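Local structure of uncharacterized protein MJ0764 (Methanocaldococcus jannaschii, 2B8M) at residues S45-L51 and I75-N81; V33-E38 and Q87-I93; Q39-S45 and V82-Q87. The protein is of unknown function but belongs to the RmlC-like cupin family and adopts its double-stranded beta-helix fold. The contacts are given in a common frame with arbitrary orientation. Numbering follows the deposited sequence.

In the fold
Contacts 1 and 3 lie side by side, their centres about 10 Å apart, and share S45. Contact 1 joins two strands of the five-stranded sheet and is the more buried. Contact 3 joins two strands of the four-stranded sheet, with charged and aromatic side chains on its outer face. L51 and V78 of contact 1 meet M84 and I86 of contact 3 between the sheets. Contact 2 lies at the other end of the barrel, its centre about 20 Å from that of contact 1. It links a turn to a loop, combining backbone hydrogen bonds, side-chain ones of N88 and R36, and a salt bridge. It shares Q87 with contact 3, and L34 packs on M40 and I86.

Contact 1 of 3, residues S45-L51 and I75-N81; sequences SNSYVHL and IVYVPFN. With SO4 (sulfate ion), chain B.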
loop_
_atom_site.group_PDB
_atom_site.type_symbol
_atom_site.label_atom_id
_atom_site.label_comp_id
_atom_site.label_asym_id
_atom_site.label_seq_id
_atom_site.Cartn_x
_atom_site.Cartn_y
_atom_site.Cartn_z
ATOM N N SER A 45 0.863 0.485 -18.049
ATOM C CA SER A 45 0.016 0.369 -16.872
ATOM C C SER A 45 -1.414 0.228 -17.302
ATOM O O SER A 45 -1.847 0.943 -18.201
ATOM C CB SER A 45 0.127 1.606 -15.993
ATOM O OG SER A 45 0.007 2.763 -16.796
ATOM N N ASN A 46 -2.161 -0.687 -16.679
ATOM C CA ASN A 46 -3.575 -0.869 -17.029
ATOM C C ASN A 46 -4.524 -0.263 -16.001
ATOM O O ASN A 46 -5.728 -0.463 -16.079
ATOM C CB ASN A 46 -3.943 -2.343 -17.278
ATOM C CG ASN A 46 -3.756 -3.238 -16.052
ATOM O OD1 ASN A 46 -3.381 -2.797 -14.947
ATOM N ND2 ASN A 46 -4.030 -4.523 -16.251
ATOM N N SER A 47 -3.967 0.486 -15.067
ATOM C CA SER A 47 -4.748 1.404 -14.271
ATOM C C SER A 47 -3.821 2.456 -13.752
ATOM O O SER A 47 -2.643 2.500 -14.107
ATOM C CB SER A 47 -5.462 0.680 -13.122
ATOM O OG SER A 47 -6.466 1.482 -12.455
ATOM N N TYR A 48 -4.336 3.286 -12.841
ATOM C CA TYR A 48 -3.533 4.269 -12.148
ATOM C C TYR A 48 -2.768 3.555 -11.033
ATOM O O TYR A 48 -3.347 2.810 -10.224
ATOM C CB TYR A 48 -4.414 5.403 -11.602
ATOM C CG TYR A 48 -5.080 6.156 -12.680
ATOM C CD1 TYR A 48 -4.455 7.235 -13.293
ATOM C CD2 TYR A 48 -6.324 5.748 -13.150
ATOM C CE1 TYR A 48 -5.100 7.909 -14.321
ATOM C CE2 TYR A 48 -6.942 6.394 -14.168
ATOM C CZ TYR A 48 -6.321 7.485 -14.758
ATOM O OH TYR A 48 -6.946 8.141 -15.828
ATOM N N VAL A 49 -1.453 3.769 -11.001
ATOM C CA VAL A 49 -0.529 2.949 -10.174
ATOM C C VAL A 49 0.187 3.779 -9.140
ATOM O O VAL A 49 0.662 4.874 -9.431
ATOM C CB VAL A 49 0.534 2.252 -11.052
ATOM C CG1 VAL A 49 1.597 1.471 -10.211
ATOM C CG2 VAL A 49 -0.134 1.353 -12.069
ATOM N N HIS A 50 0.275 3.224 -7.940
ATOM C CA HIS A 50 1.195 3.689 -6.912
ATOM C C HIS A 50 2.056 2.561 -6.378
ATOM O O HIS A 50 1.555 1.492 -6.036
ATOM C CB HIS A 50 0.480 4.381 -5.748
ATOM C CG HIS A 50 -0.167 5.665 -6.114
ATOM N ND1 HIS A 50 -1.418 5.717 -6.686
ATOM C CD2 HIS A 50 0.272 6.948 -6.038
ATOM C CE1 HIS A 50 -1.739 6.986 -6.902
ATOM N NE2 HIS A 50 -0.716 7.743 -6.564
ATOM N N LEU A 51 3.347 2.838 -6.354
ATOM C CA LEU A 51 4.393 1.907 -5.996
ATOM C C LEU A 51 4.876 2.348 -4.619
ATOM O O LEU A 51 5.415 3.428 -4.468
ATOM C CB LEU A 51 5.551 1.982 -7.028
ATOM C CG LEU A 51 5.111 1.682 -8.460
ATOM C CD1 LEU A 51 6.279 1.915 -9.406
ATOM C CD2 LEU A 51 4.580 0.272 -8.560
ATOM N N ILE A 75 6.744 6.747 -2.336
ATOM C CA ILE A 75 5.599 6.238 -3.042
ATOM C C ILE A 75 5.631 6.935 -4.373
ATOM O O ILE A 75 5.711 8.163 -4.427
ATOM C CB ILE A 75 4.287 6.556 -2.320
ATOM C CG1 ILE A 75 4.276 5.950 -0.937
ATOM C CG2 ILE A 75 3.082 6.142 -3.182
ATOM C CD1 ILE A 75 3.033 6.305 -0.161
ATOM N N VAL A 76 5.619 6.141 -5.432
ATOM C CA VAL A 76 5.729 6.674 -6.782
ATOM C C VAL A 76 4.444 6.409 -7.552
ATOM O O VAL A 76 4.020 5.254 -7.706
ATOM C CB VAL A 76 6.927 6.075 -7.545
ATOM C CG1 VAL A 76 7.004 6.696 -8.975
ATOM C CG2 VAL A 76 8.225 6.247 -6.805
ATOM N N TYR A 77 3.838 7.478 -8.059
ATOM C CA TYR A 77 2.652 7.415 -8.904
ATOM C C TYR A 77 3.044 7.242 -10.358
ATOM O O TYR A 77 3.867 8.009 -10.866
ATOM C CB TYR A 77 1.870 8.713 -8.802
ATOM C CG TYR A 77 0.786 8.892 -9.837
ATOM C CD1 TYR A 77 -0.277 8.009 -9.927
ATOM C CD2 TYR A 77 0.830 9.964 -10.718
ATOM C CE1 TYR A 77 -1.285 8.217 -10.867
ATOM C CE2 TYR A 77 -0.164 10.181 -11.650
ATOM C CZ TYR A 77 -1.221 9.314 -11.718
ATOM O OH TYR A 77 -2.179 9.548 -12.681
ATOM N N VAL A 78 2.447 6.262 -11.023
ATOM C CA VAL A 78 2.586 6.119 -12.488
ATOM C C VAL A 78 1.171 6.195 -13.049
ATOM O O VAL A 78 0.315 5.431 -12.657
ATOM C CB VAL A 78 3.219 4.779 -12.946
ATOM C CG1 VAL A 78 3.341 4.752 -14.462
ATOM C CG2 VAL A 78 4.559 4.566 -12.290
ATOM N N PRO A 79 0.926 7.122 -13.966
ATOM C CA PRO A 79 -0.389 7.192 -14.565
ATOM C C PRO A 79 -0.762 5.936 -15.359
ATOM O O PRO A 79 0.102 5.188 -15.821
ATOM C CB PRO A 79 -0.288 8.430 -15.488
ATOM C CG PRO A 79 0.914 9.178 -15.018
ATOM C CD PRO A 79 1.832 8.175 -14.456
ATOM N N PHE A 80 -2.062 5.788 -15.561
ATOM C CA PHE A 80 -2.657 4.871 -16.514
ATOM C C PHE A 80 -2.127 5.063 -17.945
ATOM O O PHE A 80 -1.952 6.191 -18.430
ATOM C CB PHE A 80 -4.177 5.052 -16.422
ATOM C CG PHE A 80 -4.958 4.328 -17.453
ATOM C CD1 PHE A 80 -4.927 2.944 -17.526
ATOM C CD2 PHE A 80 -5.731 5.025 -18.357
ATOM C CE1 PHE A 80 -5.666 2.274 -18.473
ATOM C CE2 PHE A 80 -6.479 4.359 -19.319
ATOM C CZ PHE A 80 -6.440 2.967 -19.372
ATOM N N ASN A 81 -1.901 3.921 -18.606
ATOM C CA ASN A 81 -1.517 3.835 -19.987
ATOM C C ASN A 81 -0.148 4.394 -20.260
ATOM O O ASN A 81 0.064 5.056 -21.277
ATOM C CB ASN A 81 -2.560 4.530 -20.872
ATOM C CG ASN A 81 -3.414 3.557 -21.601
ATOM O OD1 ASN A 81 -2.974 2.459 -21.934
ATOM N ND2 ASN A 81 -4.657 3.951 -21.876
HETATM S S SO4 B . -3.546 -7.220 -13.888
HETATM O O1 SO4 B . -4.874 -6.615 -13.754
HETATM O O2 SO4 B . -3.222 -7.970 -12.671
HETATM O O3 SO4 B . -3.512 -8.128 -15.034
HETATM O O4 SO4 B . -2.549 -6.177 -14.092
HETATM O O HOH W 1 -3.430 0.055 -20.558
#
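This is an antiparallel strand pairing at what is, within this chain, the edge of the five-stranded sheet, extended by a loop-to-loop contact. Strand 49-51 runs against 75-78 with axes 4.5 Å apart at 157°. V49 and V78 form a hydrogen-bonded pair: V49 N to V78 O is 2.9 Å and V78 N to V49 O is 2.8 Å. H50 and Y77 form a non-hydrogen-bonded pair. L51 and V76 are again hydrogen-bonded: L51 N to V76 O is 2.8 Å and V76 N to L51 O is 2.9 Å.

V49, L51, V76 and V78 share one face, where V49 CB lies 4.1 Å from V78 CB. L51, V76 and V78 also pack on strand 57-62 of the facing sheet. H50 and Y77 occupy the other face, and H50 NE2 comes 3.4 Å from Y77 CD1. V22 of the second subunit packs on H50. Along the outer edge of 75-78, a strand of that subunit pairs with I75 and Y77, so the sheet runs across the dimer interface.

Beyond the strands, F80 CB sits over the Y48 ring in a CH-pi contact, 3.6 Å from the centroid. S45 fastens the loops. Its OG donates to P79 O at 2.6 Å, and N81 N donates to S45 O at 3.0 Å. A water links S45 O to N81 OD1. N81 has positive phi and psi (67/42), which turns the chain. By sequence spacing, P79 and N81 fit the proline and following glycine positions of cupin motif 2, and the paired strands are typical of the cupin double-stranded beta-helix.

Contact 2 of 3, residues V33-E38 and Q87-I93; sequences VLPRGE and QNINSDI
R36 lays one face of its guanidinium over the backbone of S91, with its edge toward D92. Its chi angles are t, t, m and -97°. NH2 makes a salt bridge to D92 OD1 at 2.8 Å, with D92 chi1 m. NH1 donates to I89 O at 3.3 Å and to a water, at 3.0 Å, that also binds N90 O.

P35-E38 is a type II turn, closed by E38 N to P35 O at 3.1 Å. G37 has phi/psi 90/1, where a CB would strike the preceding carbonyl. The turn follows strand 33-35 and faces the loop between strands 83-87 and 93-100. P35 and I93 form an antiparallel non-hydrogen-bonded pair, CA-CA 4.5 Å. R36 N donates to D92 O at 2.9 Å, G37 N to N88 O at 2.8 Å, and N88 N to E38 O at 3.0 Å.

N88, chi1 t and chi2 14°, points toward the turn. Its ND2 donates to L34 O at 2.8 Å and to S91 O at 2.9 Å. Its OD1 accepts from S91 N at 3.0 Å, an Asx motif, and from S91 OG at 2.8 Å. V33 CG1 meets I93 CG2 at 3.7 Å, I93 being m, m.

N88 fits the closing asparagine of cupin motif 2. Its amide ties the loop to strand 33-35, its backbone N and O hold E38 and G37, and the exposed R36-D92 pair adds a charged surface link.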
loop_
_atom_site.group_PDB
_atom_site.type_symbol
_atom_site.label_atom_id
_atom_site.label_comp_id
_atom_site.label_asym_id
_atom_site.label_seq_id
_atom_site.Cartn_x
_atom_site.Cartn_y
_atom_site.Cartn_z
ATOM N N VAL A 33 8.898 -8.633 -4.382
ATOM C CA VAL A 33 10.283 -8.641 -3.998
ATOM C C VAL A 33 11.132 -9.002 -5.180
ATOM O O VAL A 33 10.912 -10.047 -5.831
ATOM C CB VAL A 33 10.546 -9.617 -2.821
ATOM C CG1 VAL A 33 12.007 -9.558 -2.369
ATOM C CG2 VAL A 33 9.614 -9.282 -1.696
ATOM N N LEU A 34 12.114 -8.137 -5.457
ATOM C CA LEU A 34 13.079 -8.379 -6.519
ATOM C C LEU A 34 14.438 -8.345 -5.928
ATOM O O LEU A 34 14.917 -7.288 -5.479
ATOM C CB LEU A 34 12.980 -7.295 -7.615
ATOM C CG LEU A 34 11.648 -7.202 -8.356
ATOM C CD1 LEU A 34 11.752 -6.083 -9.362
ATOM C CD2 LEU A 34 11.312 -8.524 -9.046
ATOM N N PRO A 35 15.092 -9.503 -5.893
ATOM C CA PRO A 35 16.515 -9.519 -5.630
ATOM C C PRO A 35 17.325 -8.733 -6.672
ATOM O O PRO A 35 16.850 -8.462 -7.786
ATOM C CB PRO A 35 16.870 -11.012 -5.718
ATOM C CG PRO A 35 15.592 -11.709 -5.432
ATOM C CD PRO A 35 14.533 -10.856 -6.055
ATOM N N ARG A 36 18.551 -8.373 -6.306
ATOM C CA ARG A 36 19.425 -7.687 -7.246
ATOM C C ARG A 36 19.514 -8.453 -8.553
ATOM O O ARG A 36 19.772 -9.652 -8.558
ATOM C CB ARG A 36 20.852 -7.507 -6.708
ATOM C CG ARG A 36 21.615 -6.456 -7.471
ATOM C CD ARG A 36 23.076 -6.392 -7.047
ATOM N NE ARG A 36 23.210 -5.967 -5.659
ATOM C CZ ARG A 36 23.450 -4.728 -5.258
ATOM N NH1 ARG A 36 23.560 -3.734 -6.110
ATOM N NH2 ARG A 36 23.570 -4.477 -3.977
ATOM N N GLY A 37 19.361 -7.716 -9.655
ATOM C CA GLY A 37 19.474 -8.227 -11.006
ATOM C C GLY A 37 18.168 -8.730 -11.603
ATOM O O GLY A 37 18.175 -9.269 -12.716
ATOM N N GLU A 38 17.076 -8.637 -10.855
ATOM C CA GLU A 38 15.805 -9.096 -11.366
ATOM C C GLU A 38 15.020 -7.911 -11.841
ATOM O O GLU A 38 15.252 -6.763 -11.421
ATOM C CB GLU A 38 15.002 -9.865 -10.302
ATOM C CG GLU A 38 15.744 -11.081 -9.699
ATOM C CD GLU A 38 15.703 -12.337 -10.543
ATOM O OE1 GLU A 38 14.844 -12.464 -11.454
ATOM O OE2 GLU A 38 16.556 -13.216 -10.281
ATOM N N GLN A 87 13.066 -2.331 -12.437
ATOM C CA GLN A 87 14.267 -3.134 -12.254
ATOM C C GLN A 87 14.866 -2.914 -10.874
ATOM O O GLN A 87 14.734 -1.833 -10.297
ATOM C CB GLN A 87 15.334 -2.758 -13.277
ATOM C CG GLN A 87 14.948 -2.849 -14.731
ATOM C CD GLN A 87 16.055 -2.299 -15.570
ATOM O OE1 GLN A 87 16.827 -3.047 -16.207
ATOM N NE2 GLN A 87 16.180 -0.986 -15.563
ATOM N N ASN A 88 15.475 -3.965 -10.310
ATOM C CA ASN A 88 16.388 -3.800 -9.217
ATOM C C ASN A 88 17.812 -4.002 -9.649
ATOM O O ASN A 88 18.304 -5.125 -9.791
ATOM C CB ASN A 88 16.063 -4.724 -8.045
ATOM C CG ASN A 88 16.988 -4.500 -6.843
ATOM O OD1 ASN A 88 17.706 -3.496 -6.759
ATOM N ND2 ASN A 88 17.017 -5.458 -5.951
ATOM N N ILE A 89 18.482 -2.886 -9.855
ATOM C CA ILE A 89 19.889 -2.880 -10.222
ATOM C C ILE A 89 20.780 -2.603 -9.005
ATOM O O ILE A 89 21.855 -3.186 -8.867
ATOM C CB ILE A 89 20.134 -1.812 -11.278
ATOM C CG1 ILE A 89 19.271 -2.089 -12.509
ATOM C CG2 ILE A 89 21.610 -1.752 -11.664
ATOM C CD1 ILE A 89 19.397 -1.044 -13.583
ATOM N N ASN A 90 20.336 -1.703 -8.145
ATOM C CA ASN A 90 21.222 -1.041 -7.201
ATOM C C ASN A 90 21.059 -1.466 -5.750
ATOM O O ASN A 90 21.679 -0.860 -4.887
ATOM C CB ASN A 90 21.020 0.483 -7.301
ATOM C CG ASN A 90 21.419 1.037 -8.675
ATOM O OD1 ASN A 90 22.335 0.548 -9.306
ATOM N ND2 ASN A 90 20.678 2.031 -9.146
ATOM N N SER A 91 20.258 -2.495 -5.454
ATOM C CA SER A 91 20.063 -2.925 -4.073
ATOM C C SER A 91 20.012 -4.442 -3.990
ATOM O O SER A 91 19.728 -5.111 -4.988
ATOM C CB SER A 91 18.795 -2.329 -3.461
ATOM O OG SER A 91 17.603 -2.792 -4.090
ATOM N N ASP A 92 20.339 -4.969 -2.818
ATOM C CA ASP A 92 20.350 -6.412 -2.613
ATOM C C ASP A 92 18.941 -6.946 -2.775
ATOM O O ASP A 92 18.727 -7.996 -3.396
ATOM C CB ASP A 92 20.900 -6.771 -1.222
ATOM C CG ASP A 92 22.416 -6.646 -1.131
ATOM O OD1 ASP A 92 23.089 -6.590 -2.182
ATOM O OD2 ASP A 92 22.930 -6.580 0.009
ATOM N N ILE A 93 17.992 -6.223 -2.197
ATOM C CA ILE A 93 16.604 -6.619 -2.182
ATOM C C ILE A 93 15.720 -5.380 -2.328
ATOM O O ILE A 93 15.790 -4.445 -1.511
ATOM C CB ILE A 93 16.207 -7.323 -0.852
ATOM C CG1 ILE A 93 16.949 -8.646 -0.642
ATOM C CG2 ILE A 93 14.709 -7.548 -0.785
ATOM C CD1 ILE A 93 16.478 -9.785 -1.562
HETATM O O HOH W 2 24.491 -1.008 -5.211
#

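Contact 3 of 3, residues Q39-S45 and V82-Q87; sequences QMPKHYS and VKMLIQ. With EDO (1,2-ethanediol), chain H; SO4 (sulfate ion), chain C.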
loop_
_atom_site.group_PDB
_atom_site.type_symbol
_atom_site.label_atom_id
_atom_site.label_comp_id
_atom_site.label_asym_id
_atom_site.label_seq_id
_atom_site.Cartn_x
_atom_site.Cartn_y
_atom_site.Cartn_z
ATOM N N GLN A 39 14.012 -8.192 -12.670
ATOM C CA GLN A 39 13.113 -7.151 -13.114
ATOM C C GLN A 39 11.738 -7.689 -13.442
ATOM O O GLN A 39 11.576 -8.878 -13.664
ATOM C CB GLN A 39 13.682 -6.441 -14.319
ATOM C CG GLN A 39 13.857 -7.274 -15.567
ATOM C CD GLN A 39 14.770 -6.582 -16.535
ATOM O OE1 GLN A 39 15.932 -6.372 -16.220
ATOM N NE2 GLN A 39 14.253 -6.174 -17.696
HETATM N N MSE A 40 10.770 -6.777 -13.496
HETATM C CA MSE A 40 9.403 -7.093 -13.923
HETATM C C MSE A 40 9.224 -6.928 -15.445
HETATM O O MSE A 40 10.012 -6.269 -16.114
HETATM C CB MSE A 40 8.396 -6.201 -13.198
HETATM C CG MSE A 40 8.449 -6.273 -11.692
HETATM SE SE MSE A 40 7.917 -8.018 -11.063
HETATM C CE MSE A 40 5.981 -7.942 -11.500
ATOM N N PRO A 41 8.150 -7.518 -16.002
ATOM C CA PRO A 41 7.918 -7.360 -17.442
ATOM C C PRO A 41 7.690 -5.911 -17.827
ATOM O O PRO A 41 7.065 -5.163 -17.061
ATOM C CB PRO A 41 6.645 -8.197 -17.678
ATOM C CG PRO A 41 6.705 -9.218 -16.595
ATOM C CD PRO A 41 7.136 -8.390 -15.411
ATOM N N LYS A 42 8.185 -5.525 -18.994
ATOM C CA LYS A 42 7.848 -4.221 -19.552
ATOM C C LYS A 42 6.414 -4.243 -20.052
ATOM O O LYS A 42 5.990 -5.187 -20.713
ATOM C CB LYS A 42 8.780 -3.828 -20.695
ATOM C CG LYS A 42 8.520 -2.420 -21.214
ATOM C CD LYS A 42 9.483 -2.014 -22.292
ATOM C CE LYS A 42 10.811 -1.661 -21.708
ATOM N NZ LYS A 42 11.611 -0.861 -22.686
ATOM N N HIS A 43 5.668 -3.200 -19.732
ATOM C CA HIS A 43 4.245 -3.166 -20.059
ATOM C C HIS A 43 3.710 -1.765 -19.865
ATOM O O HIS A 43 4.357 -0.930 -19.265
ATOM C CB HIS A 43 3.445 -4.143 -19.168
ATOM C CG HIS A 43 3.374 -3.742 -17.731
ATOM N ND1 HIS A 43 4.451 -3.858 -16.879
ATOM C CD2 HIS A 43 2.369 -3.203 -16.997
ATOM C CE1 HIS A 43 4.104 -3.429 -15.677
ATOM N NE2 HIS A 43 2.847 -3.029 -15.720
ATOM N N TYR A 44 2.513 -1.531 -20.371
ATOM C CA TYR A 44 1.789 -0.265 -20.144
ATOM C C TYR A 44 0.871 -0.474 -18.968
ATOM O O TYR A 44 0.145 -1.492 -18.898
ATOM C CB TYR A 44 0.944 0.088 -21.351
ATOM C CG TYR A 44 1.755 0.587 -22.510
ATOM C CD1 TYR A 44 2.540 -0.295 -23.263
ATOM C CD2 TYR A 44 1.798 1.939 -22.816
ATOM C CE1 TYR A 44 3.324 0.168 -24.316
ATOM C CE2 TYR A 44 2.562 2.415 -23.863
ATOM C CZ TYR A 44 3.312 1.527 -24.627
ATOM O OH TYR A 44 4.072 2.018 -25.664
ATOM N N SER A 45 0.863 0.485 -18.049
ATOM C CA SER A 45 0.016 0.369 -16.872
ATOM C C SER A 45 -1.414 0.228 -17.302
ATOM O O SER A 45 -1.847 0.943 -18.201
ATOM C CB SER A 45 0.127 1.606 -15.993
ATOM O OG SER A 45 0.007 2.763 -16.796
ATOM N N VAL A 82 0.782 4.078 -19.378
ATOM C CA VAL A 82 2.159 4.532 -19.458
ATOM C C VAL A 82 3.084 3.293 -19.524
ATOM O O VAL A 82 2.963 2.362 -18.690
ATOM C CB VAL A 82 2.523 5.403 -18.216
ATOM C CG1 VAL A 82 4.020 5.687 -18.130
ATOM C CG2 VAL A 82 1.771 6.717 -18.223
ATOM N N LYS A 83 4.023 3.303 -20.462
ATOM C CA LYS A 83 4.994 2.229 -20.600
ATOM C C LYS A 83 5.999 2.300 -19.483
ATOM O O LYS A 83 6.638 3.362 -19.280
ATOM C CB LYS A 83 5.727 2.319 -21.920
ATOM C CG LYS A 83 6.626 1.146 -22.183
ATOM C CD LYS A 83 6.965 1.002 -23.654
ATOM C CE LYS A 83 7.539 2.261 -24.263
ATOM N NZ LYS A 83 7.974 2.078 -25.653
HETATM N N MSE A 84 6.104 1.206 -18.744
HETATM C CA MSE A 84 6.992 1.156 -17.600
HETATM C C MSE A 84 7.823 -0.105 -17.499
HETATM O O MSE A 84 7.455 -1.198 -17.978
HETATM C CB MSE A 84 6.215 1.273 -16.295
HETATM C CG MSE A 84 5.152 0.205 -16.138
HETATM SE SE MSE A 84 3.965 0.536 -14.610
HETATM C CE MSE A 84 5.249 0.422 -13.277
ATOM N N LEU A 85 8.977 0.083 -16.889
ATOM C CA LEU A 85 9.836 -1.025 -16.502
ATOM C C LEU A 85 10.394 -0.792 -15.100
ATOM O O LEU A 85 10.928 0.302 -14.817
ATOM C CB LEU A 85 10.997 -1.110 -17.442
ATOM C CG LEU A 85 12.047 -2.162 -17.128
ATOM C CD1 LEU A 85 11.404 -3.516 -17.183
ATOM C CD2 LEU A 85 13.225 -2.021 -18.030
ATOM N N ILE A 86 10.252 -1.821 -14.258
ATOM C CA ILE A 86 10.794 -1.840 -12.922
ATOM C C ILE A 86 11.913 -2.823 -12.847
ATOM O O ILE A 86 11.718 -4.019 -13.078
ATOM C CB ILE A 86 9.718 -2.238 -11.885
ATOM C CG1 ILE A 86 8.632 -1.154 -11.796
ATOM C CG2 ILE A 86 10.297 -2.458 -10.507
ATOM C CD1 ILE A 86 7.420 -1.612 -10.986
ATOM N N GLN A 87 13.066 -2.331 -12.437
ATOM C CA GLN A 87 14.267 -3.134 -12.254
ATOM C C GLN A 87 14.866 -2.914 -10.874
ATOM O O GLN A 87 14.734 -1.833 -10.297
ATOM C CB GLN A 87 15.334 -2.758 -13.277
ATOM C CG GLN A 87 14.948 -2.849 -14.731
ATOM C CD GLN A 87 16.055 -2.299 -15.570
ATOM O OE1 GLN A 87 16.827 -3.047 -16.207
ATOM N NE2 GLN A 87 16.180 -0.986 -15.563
HETATM C C1 EDO H . 2.894 -2.534 -11.254
HETATM O O1 EDO H . 3.958 -3.474 -11.316
HETATM C C2 EDO H . 2.622 -1.912 -12.608
HETATM O O2 EDO H . 1.478 -2.491 -13.229
HETATM S S SO4 C . 13.035 -2.709 -25.282
HETATM O O1 SO4 C . 12.719 -1.359 -25.753
HETATM O O2 SO4 C . 14.507 -2.826 -25.131
HETATM O O3 SO4 C . 12.397 -2.859 -23.966
HETATM O O4 SO4 C . 12.591 -3.724 -26.264
HETATM O O HOH W 3 7.809 -3.336 -15.065
HETATM O O HOH W 4 10.054 -0.503 -25.715
#
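H43-M84 and Y44-K83 form an antiparallel ladder; Q39-Q87 is a single bridge, shifted by one in register. M84 N donates to H43 O at 2.8 Å, H43 N to M84 O at 3.2 Å, S45 N to V82 O and M40 N to I86 O at 2.9 Å. A water joins P41 O to I86 N. S45 OG accepts from V82 N at 3.0 Å and bonds to P79 O.

Strand 43-44 is outermost in the four-stranded sheet within this chain; 83-87 lies between it and 57-62. By sequence spacing, H43 fits the first histidine of cupin motif 1 and M84 the histidine of motif 2, which bind metal in many cupins. A 1,2-ethanediol beside them marks a pocket but is no evidence of a substrate. Its O2 is hydrogen-bonded to H43 NE2, and P41 O to H43 ND1, both at 2.9 Å.

One CH-pi contact lies on each sheet face: M84 CG is 4.1 Å from the H43 ring centroid, K83 CB 3.8 Å from that of Y44.

M40 CG meets I86 CB at 4.2 Å; M40 and M84 are selenomethionines. K42 NZ makes a very short 2.5 Å bond to sulfate O3; sulfate and diol probably come from the crystallisation liquor.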